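Local coordinates for ubiquitin domain-containing protein DSK2,putative (Plasmodium falciparum, PDB 6JL3) that probably acts as a ubiquitin shuttle factor, its ubiquitin-like domain serving in the recognition of proteasomal receptors, at residues D24-V27 and L28-K31. Numbering follows the deposited sequence.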
loop_
_atom_site.group_PDB
_atom_site.type_symbol
_atom_site.label_atom_id
_atom_site.label_comp_id
_atom_site.label_asym_id
_atom_site.label_seq_id
_atom_site.Cartn_x
_atom_site.Cartn_y
_atom_site.Cartn_z
ATOM N N ASP A 24 -6.413 -6.721 7.366
ATOM C CA ASP A 24 -5.951 -6.274 8.675
ATOM C C ASP A 24 -4.430 -6.285 8.827
ATOM O O ASP A 24 -3.934 -6.090 9.940
ATOM C CB ASP A 24 -6.616 -7.076 9.797
ATOM C CG ASP A 24 -6.449 -8.576 9.640
ATOM O OD1 ASP A 24 -5.963 -9.037 8.585
ATOM O OD2 ASP A 24 -6.819 -9.296 10.592
ATOM N N ILE A 25 -3.676 -6.492 7.745
ATOM C CA ILE A 25 -2.227 -6.341 7.846
ATOM C C ILE A 25 -1.903 -4.882 8.186
ATOM O O ILE A 25 -2.733 -3.980 8.039
ATOM C CB ILE A 25 -1.497 -6.797 6.571
ATOM C CG1 ILE A 25 -1.853 -5.894 5.389
ATOM C CG2 ILE A 25 -1.798 -8.270 6.277
ATOM C CD1 ILE A 25 -1.007 -6.169 4.150
ATOM N N THR A 26 -0.676 -4.651 8.641
ATOM C CA THR A 26 -0.280 -3.283 8.944
ATOM C C THR A 26 0.222 -2.579 7.683
ATOM O O THR A 26 0.539 -3.206 6.662
ATOM C CB THR A 26 0.835 -3.248 9.983
ATOM O OG1 THR A 26 1.996 -3.882 9.424
ATOM C CG2 THR A 26 0.396 -3.929 11.265
ATOM N N VAL A 27 0.336 -1.252 7.781
ATOM C CA VAL A 27 0.944 -0.461 6.713
ATOM C C VAL A 27 2.363 -0.936 6.421
ATOM O O VAL A 27 2.771 -1.041 5.257
ATOM C CB VAL A 27 0.893 1.030 7.090
ATOM C CG1 VAL A 27 1.696 1.876 6.118
ATOM C CG2 VAL A 27 -0.557 1.486 7.158
ATOM N N LEU A 28 3.138 -1.233 7.464
ATOM C CA LEU A 28 4.488 -1.750 7.253
ATOM C C LEU A 28 4.458 -3.083 6.504
ATOM O O LEU A 28 5.259 -3.303 5.584
ATOM C CB LEU A 28 5.223 -1.881 8.586
ATOM C CG LEU A 28 6.681 -2.337 8.467
ATOM C CD1 LEU A 28 7.509 -1.389 7.604
ATOM C CD2 LEU A 28 7.322 -2.504 9.852
ATOM N N ASP A 29 3.541 -3.983 6.877
ATOM C CA ASP A 29 3.368 -5.226 6.128
ATOM C C ASP A 29 3.115 -4.931 4.652
ATOM O O ASP A 29 3.644 -5.615 3.765
ATOM C CB ASP A 29 2.163 -6.023 6.652
ATOM C CG ASP A 29 2.384 -6.681 8.006
ATOM O OD1 ASP A 29 3.524 -7.027 8.359
ATOM O OD2 ASP A 29 1.371 -6.883 8.721
ATOM N N LEU A 30 2.255 -3.943 4.380
ATOM C CA LEU A 30 1.922 -3.577 3.007
ATOM C C LEU A 30 3.127 -3.002 2.275
ATOM O O LEU A 30 3.325 -3.298 1.095
ATOM C CB LEU A 30 0.744 -2.604 3.027
ATOM C CG LEU A 30 0.186 -2.195 1.669
ATOM C CD1 LEU A 30 -0.275 -3.420 0.890
ATOM C CD2 LEU A 30 -0.952 -1.199 1.830
ATOM N N LYS A 31 3.955 -2.198 2.949
ATOM C CA LYS A 31 5.185 -1.715 2.330
ATOM C C LYS A 31 6.114 -2.872 1.975
ATOM O O LYS A 31 6.770 -2.856 0.925
ATOM C CB LYS A 31 5.903 -0.733 3.252
ATOM C CG LYS A 31 5.208 0.608 3.408
ATOM C CD LYS A 31 5.991 1.542 4.321
ATOM C CE LYS A 31 5.376 2.927 4.324
ATOM N NZ LYS A 31 6.021 3.814 5.326
#
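Thr26 and Asp29 form a capping box at the start of helix 27-35. From the N-cap position, Thr26 OG1 accepts a nearly straight hydrogen bond from Asp29 N at 3.0 Å. Asp29 OD2 in turn accepts from Thr26 N at 3.0 Å; the amide nitrogen meets OD2 on its anti side, about 34° out of the carboxylate plane. Threonine suits the cap because its hydroxyl, set between backbone N and carbonyl carbon (chi1 64°), reaches a first-turn amide that has no carbonyl of a preceding turn to pair with. With CG beside its own backbone N (chi1 -73°), the short Asp29 side chain turns back to Thr26 N, and its negative charge probably gains from the positive end of the helix dipole.

The helical backbone bonds begin at once: Leu30 N donates to Thr26 O (2.9 Å) and Lys31 N to Val27 O (2.8 Å).

The apolar contact is made by Ile25, whose CG1 branch carries CD1 to Leu30 CB at 4.1 Å. Its CB, an aliphatic carbon, lies against the carboxylate, 3.6 Å from Asp29 OD2.

Beyond this turn, buried, apolar Val27 packs on Leu54 and Leu60, and Leu30, likewise, on Ile47 of strand 45-49. Lys31 also touches Ile47, and its extended chain brings NZ to a salt bridge with Asp56. The cap thus marks where the loop after strand 15-21 enters the helix that packs against the sheet of the ubiquitin fold.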